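Local coordinates for protein serine-threonine phosphatase 2C (Toxoplasma gondii, PDB 2I44) that probably removes phosphate groups from serine and threonine residues of proteins as a metal-dependent PP2C-family phosphatase, and binds calcium ions, at residues P83-Q86 with E87-E90; Q111-D114 with D115-N119; A301-S305 with R306-A310. One frame throughout, in Å; residues are numbered along the deposited sequence.

Contact 1 of 3, residues P83-Q86 with E87-E90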
# COMPACT_ATOMS: atom_id res chain seq x y z
N PRO A 83 -4.69 -4.13 20.43
CA PRO A 83 -5.78 -4.47 21.34
C PRO A 83 -7.08 -4.43 20.53
O PRO A 83 -8.03 -5.15 20.82
CB PRO A 83 -5.71 -3.37 22.39
CG PRO A 83 -4.23 -3.10 22.46
CD PRO A 83 -3.85 -3.06 20.99
N ALA A 84 -7.08 -3.58 19.51
CA ALA A 84 -8.23 -3.43 18.63
C ALA A 84 -8.44 -4.72 17.85
O ALA A 84 -9.57 -5.12 17.57
CB ALA A 84 -8.00 -2.26 17.68
N TRP A 85 -7.33 -5.36 17.48
CA TRP A 85 -7.41 -6.61 16.74
C TRP A 85 -7.80 -7.76 17.67
O TRP A 85 -8.46 -8.70 17.25
CB TRP A 85 -6.09 -6.92 16.05
CG TRP A 85 -6.16 -8.14 15.19
CD1 TRP A 85 -5.68 -9.38 15.50
CD2 TRP A 85 -6.80 -8.26 13.91
NE1 TRP A 85 -5.98 -10.27 14.49
CE2 TRP A 85 -6.66 -9.61 13.50
CE3 TRP A 85 -7.47 -7.36 13.07
CZ2 TRP A 85 -7.17 -10.08 12.29
CZ3 TRP A 85 -7.98 -7.83 11.86
CH2 TRP A 85 -7.82 -9.18 11.48
N GLN A 86 -7.39 -7.67 18.93
CA GLN A 86 -7.73 -8.70 19.90
C GLN A 86 -9.24 -8.71 20.01
O GLN A 86 -9.86 -9.77 20.13
CB GLN A 86 -7.11 -8.38 21.26
CG GLN A 86 -5.60 -8.11 21.19
CD GLN A 86 -5.00 -7.76 22.55
OE1 GLN A 86 -5.72 -7.46 23.50
NE2 GLN A 86 -3.67 -7.78 22.63
N GLU A 87 -9.85 -7.52 19.97
CA GLU A 87 -11.30 -7.42 20.05
C GLU A 87 -11.92 -7.94 18.76
O GLU A 87 -13.07 -8.39 18.76
CB GLU A 87 -11.73 -5.97 20.29
CG GLU A 87 -10.97 -5.27 21.39
CD GLU A 87 -11.74 -4.11 22.01
OE1 GLU A 87 -12.54 -3.46 21.30
OE2 GLU A 87 -11.52 -3.85 23.21
N VAL A 88 -11.18 -7.88 17.66
CA VAL A 88 -11.71 -8.40 16.40
C VAL A 88 -11.71 -9.92 16.50
O VAL A 88 -12.66 -10.59 16.07
CB VAL A 88 -10.85 -7.98 15.18
CG1 VAL A 88 -11.24 -8.82 13.96
CG2 VAL A 88 -11.07 -6.52 14.89
N THR A 89 -10.65 -10.47 17.07
CA THR A 89 -10.53 -11.91 17.22
C THR A 89 -11.58 -12.42 18.22
O THR A 89 -12.24 -13.42 17.96
CB THR A 89 -9.11 -12.29 17.70
OG1 THR A 89 -8.19 -12.10 16.62
CG2 THR A 89 -9.06 -13.76 18.12
N GLU A 90 -11.72 -11.74 19.35
CA GLU A 90 -12.68 -12.17 20.37
C GLU A 90 -14.12 -12.21 19.84
O GLU A 90 -14.87 -13.14 20.14
CB GLU A 90 -12.63 -11.24 21.57
CG GLU A 90 -11.27 -11.18 22.25
CD GLU A 90 -11.29 -10.32 23.50
OE1 GLU A 90 -11.99 -10.70 24.47
OE2 GLU A 90 -10.60 -9.27 23.51
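The carbonyl oxygen of W85 is gripped by three donors from the turn that follows. The main bond comes from T89 N, 2.8 Å from W85 O and nearly straight at the hydrogen (156°). V88 N adds a weak, bent bond to the same oxygen, and T89 OG1 a weak and longer one: with chi1 at -71° the hydroxyl lies beside its own backbone N and leans back along the helix toward W85 O, 3.5 Å away. The bonds E87 N to P83 O and E90 N to Q86 O, the latter 2.8 Å, continue the helical ladder on either side. Both glutamates set CG beside their own backbone N, which lays each CG methylene against the carbonyl one turn back: E87 CG is 3.0 Å from P83 O, and E90 CG is similarly close to Q86 O. The carboxylates then extend along the exposed flank.

On the buried flank the indole and V88 meet. V88 CG1 stands over one face of the W85 six-membered ring, 4.1 Å from its centroid and 15° off the normal, a CH-pi contact displaced toward the rim. Helix 98-130 covers A84, W85 and V88 through L108, L109 and Q111, while L79 and I80 of helix 66-80 also touch the tryptophan. S82 OG, just ahead of the helix, accepts a hydrogen bond from W85 N. The chemistry is that of a short amphipathic helix, aromatic and aliphatic groups facing the neighbouring helices and acids facing water; the negative charge of E87, near the helix N-terminus, would probably suit that end.

Contact 2 of 3, residues Q111-D114 with D115-N119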
# COMPACT_ATOMS: atom_id res chain seq x y z
N GLN A 111 -9.94 0.89 13.33
CA GLN A 111 -9.04 1.18 14.44
C GLN A 111 -7.79 0.30 14.45
O GLN A 111 -6.69 0.78 14.76
CB GLN A 111 -9.80 1.03 15.76
CG GLN A 111 -8.97 1.36 16.99
CD GLN A 111 -8.54 2.81 17.01
OE1 GLN A 111 -9.37 3.72 16.95
NE2 GLN A 111 -7.23 3.04 17.10
N ALA A 112 -7.95 -0.98 14.13
CA ALA A 112 -6.80 -1.88 14.13
C ALA A 112 -5.80 -1.51 13.04
O ALA A 112 -4.59 -1.55 13.26
CB ALA A 112 -7.28 -3.33 13.93
N VAL A 113 -6.30 -1.15 11.87
CA VAL A 113 -5.42 -0.77 10.76
C VAL A 113 -4.70 0.52 11.15
O VAL A 113 -3.52 0.68 10.88
CB VAL A 113 -6.22 -0.58 9.46
CG1 VAL A 113 -5.34 0.01 8.36
CG2 VAL A 113 -6.78 -1.92 9.01
N ASP A 114 -5.42 1.41 11.80
CA ASP A 114 -4.83 2.67 12.23
C ASP A 114 -3.69 2.39 13.20
O ASP A 114 -2.60 2.97 13.08
CB ASP A 114 -5.87 3.56 12.90
CG ASP A 114 -5.43 5.00 12.97
OD1 ASP A 114 -5.42 5.66 11.92
OD2 ASP A 114 -5.08 5.48 14.07
N ASP A 115 -3.93 1.50 14.16
CA ASP A 115 -2.93 1.13 15.15
C ASP A 115 -1.72 0.49 14.47
O ASP A 115 -0.58 0.76 14.84
CB ASP A 115 -3.51 0.14 16.16
CG ASP A 115 -4.42 0.80 17.17
OD1 ASP A 115 -4.60 2.03 17.08
OD2 ASP A 115 -4.95 0.09 18.05
N MSE A 116 -1.99 -0.36 13.49
CA MSE A 116 -0.93 -1.03 12.76
C MSE A 116 0.03 -0.04 12.11
O MSE A 116 1.25 -0.13 12.27
CB MSE A 116 -1.53 -1.93 11.67
CG MSE A 116 -0.49 -2.57 10.75
SE MSE A 116 -1.28 -3.55 9.25
CE MSE A 116 -1.49 -2.08 8.03
N TYR A 117 -0.52 0.92 11.38
CA TYR A 117 0.28 1.92 10.70
C TYR A 117 1.18 2.70 11.65
O TYR A 117 2.39 2.74 11.48
CB TYR A 117 -0.61 2.88 9.91
CG TYR A 117 -0.86 2.41 8.49
CD1 TYR A 117 0.07 2.67 7.48
CD2 TYR A 117 -1.98 1.64 8.17
CE1 TYR A 117 -0.12 2.18 6.19
CE2 TYR A 117 -2.18 1.15 6.88
CZ TYR A 117 -1.24 1.42 5.89
OH TYR A 117 -1.44 0.94 4.62
N LYS A 118 0.57 3.32 12.66
CA LYS A 118 1.33 4.11 13.61
C LYS A 118 2.35 3.31 14.41
O LYS A 118 3.46 3.79 14.63
CB LYS A 118 0.37 4.85 14.54
CG LYS A 118 -0.45 5.92 13.83
CD LYS A 118 -1.60 6.41 14.67
CE LYS A 118 -2.40 7.48 13.95
NZ LYS A 118 -3.72 7.71 14.59
N ASN A 119 1.99 2.11 14.83
CA ASN A 119 2.92 1.29 15.61
C ASN A 119 4.03 0.72 14.74
O ASN A 119 5.19 0.64 15.16
CB ASN A 119 2.17 0.15 16.32
CG ASN A 119 1.26 0.66 17.42
OD1 ASN A 119 1.54 1.70 18.03
ND2 ASN A 119 0.19 -0.07 17.69
O HOH W 1 -4.16 4.42 16.15
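D114 and K118 reach each other through different choices of chi1: the aspartate sets CG anti to its backbone N (-162°), whereas the lysine keeps CG beside the N (-67°) and then runs extended. NZ thus arrives 2.7 Å from D114 OD2 on its syn lone pair, forming an i to i+4 salt bridge. Q111 bends at chi2 to bring NE2 2.8 Å from D115 OD1. The acceptor lies in the amide plane, yet the donor stands well above the carboxylate plane. Water 1 ties the two pairs together, donating to D114 OD2 and to D115 OD1 (2.6 Å), which would probably ease the approach of the two carboxylates; D115 OD2 is held by S82 OG. This polar ridge rides on helix 98-130, one of the long helices that flank the central beta sandwich of the PP2C fold. On the sheet-facing side V113 and Y117 lie side by side, V113 CG1 being 3.7 Å from Y117 CE2, while V113 O meets the ring edge in plane, 3.3 Å from Y117 CD2. The buried Y117 OH hydrogen-bonds to T142 OG1 and S140 OG, and the F233 ring lies nearly parallel to that of Y117. M116, a selenomethionine, touches V75 and L79 of helix 66-80.

Contact 3 of 3, residues A301-S305 with R306-A310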
# COMPACT_ATOMS: atom_id res chain seq x y z
N ALA A 301 5.92 -3.50 -21.62
CA ALA A 301 5.86 -3.44 -23.07
C ALA A 301 5.48 -2.02 -23.51
O ALA A 301 6.08 -1.47 -24.43
CB ALA A 301 4.84 -4.44 -23.60
N GLU A 302 4.48 -1.45 -22.85
CA GLU A 302 4.03 -0.10 -23.17
C GLU A 302 5.14 0.92 -22.95
O GLU A 302 5.32 1.84 -23.75
CB GLU A 302 2.82 0.27 -22.31
CG GLU A 302 2.27 1.67 -22.55
CD GLU A 302 1.90 1.91 -24.01
OE1 GLU A 302 1.46 0.95 -24.68
OE2 GLU A 302 2.03 3.06 -24.48
N GLN A 303 5.88 0.74 -21.87
CA GLN A 303 6.97 1.65 -21.56
C GLN A 303 8.04 1.60 -22.65
O GLN A 303 8.58 2.64 -23.05
CB GLN A 303 7.56 1.32 -20.19
CG GLN A 303 6.67 1.72 -18.99
CD GLN A 303 6.61 3.22 -18.74
OE1 GLN A 303 6.77 3.67 -17.61
NE2 GLN A 303 6.35 3.99 -19.79
N GLN A 304 8.36 0.39 -23.13
CA GLN A 304 9.36 0.26 -24.19
C GLN A 304 8.85 1.00 -25.42
O GLN A 304 9.59 1.75 -26.05
CB GLN A 304 9.58 -1.21 -24.59
CG GLN A 304 10.05 -2.14 -23.49
CD GLN A 304 10.47 -3.49 -24.05
OE1 GLN A 304 11.61 -3.66 -24.50
NE2 GLN A 304 9.55 -4.46 -24.04
N SER A 305 7.59 0.76 -25.73
CA SER A 305 6.92 1.37 -26.87
C SER A 305 7.01 2.89 -26.81
O SER A 305 6.97 3.57 -27.84
CB SER A 305 5.45 0.94 -26.87
OG SER A 305 4.80 1.29 -28.08
N ARG A 306 7.15 3.43 -25.60
CA ARG A 306 7.23 4.87 -25.41
C ARG A 306 8.66 5.34 -25.25
O ARG A 306 8.90 6.53 -25.07
CB ARG A 306 6.46 5.29 -24.16
CG ARG A 306 5.00 4.91 -24.16
CD ARG A 306 4.33 5.34 -22.87
NE ARG A 306 2.93 4.96 -22.82
CZ ARG A 306 2.09 5.33 -21.86
NH1 ARG A 306 2.50 6.09 -20.87
NH2 ARG A 306 0.82 4.94 -21.91
N ASN A 307 9.61 4.41 -25.30
CA ASN A 307 11.01 4.80 -25.13
C ASN A 307 11.27 5.27 -23.71
O ASN A 307 12.19 6.06 -23.46
CB ASN A 307 11.35 5.92 -26.10
CG ASN A 307 12.18 5.44 -27.24
OD1 ASN A 307 13.41 5.36 -27.14
ND2 ASN A 307 11.53 5.10 -28.35
N GLN A 308 10.46 4.80 -22.77
CA GLN A 308 10.60 5.18 -21.37
C GLN A 308 11.23 4.11 -20.50
O GLN A 308 10.86 2.94 -20.55
CB GLN A 308 9.23 5.53 -20.79
CG GLN A 308 8.88 6.99 -20.86
CD GLN A 308 9.78 7.83 -19.98
OE1 GLN A 308 9.94 7.55 -18.79
NE2 GLN A 308 10.39 8.86 -20.56
N SER A 309 12.20 4.53 -19.69
CA SER A 309 12.85 3.62 -18.75
C SER A 309 11.77 3.35 -17.71
O SER A 309 11.20 4.29 -17.14
CB SER A 309 14.06 4.30 -18.09
OG SER A 309 14.74 3.40 -17.23
N ALA A 310 11.46 2.08 -17.48
CA ALA A 310 10.42 1.69 -16.52
C ALA A 310 10.84 1.72 -15.05
O ALA A 310 11.98 1.43 -14.70
CB ALA A 310 9.89 0.29 -16.88
O HOH W 2 5.41 6.81 -19.74
O HOH W 3 8.93 4.58 -29.18
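Charge pairing joins E302 and R306, one turn apart at the end of helix 291-305. The glutamate bends at chi2 (56°) and presents the anti lone pair of OE2 to R306 NE at 2.7 Å. This is the bond that forms the salt bridge; it is nearly straight and lies in the guanidinium plane. The carboxylate is turned 75° against that plane.

Water extends the polar network. Water 2 accepts from R306 NH1 and from Q303 NE2, 3.0 Å away, linking the arginine tip to the neighbouring amide. Water 3 donates to S305 O at 2.6 Å and accepts from N307 ND2, so the carbonyl of S305, the last helical residue, is tied to N307, the first residue to leave helical geometry.

Van der Waals contact is slight and centres on Q303. Its amide rests against Q308, NE2 being 3.4 Å from Q308 CB, and carbon packs on carbon where Q303 CG lies 4.1 Å from the buried A310 CB; V271 touches the side chains of E302, Q303 and R306.

Backbone bonds close the end. R306 N gives weak bonds to both E302 O and Q303 O, N307 N binds Q304 O at 2.8 Å, and Q308 N returns to Q303 O at 2.9 Å. With N307 at positive phi (68°), this is a Schellman motif, here turning the chain out of helix 291-305 toward D311, a calcium ligand of the PP2C metal site.

Contacts 1 and 2 sit on consecutive helices, 83-92 and 98-130, that pack together: A84 CB lies 3.8 Å from A112 CA, and the two centres are about 12 Å apart. Contact 3 is on the opposite side of the chain's centre, about 46 Å from contact 1 and 38 Å from contact 2 between centres. Both helical contacts are partly buried, each with an apolar flank turned into the fold, but contact 1 relies on backbone bonds and a CH-pi contact where contact 2 adds a salt bridge and a water bridge. Contact 3 lies at the surface and spends its bonds on ending a helix, in a loop that leads toward the calcium site.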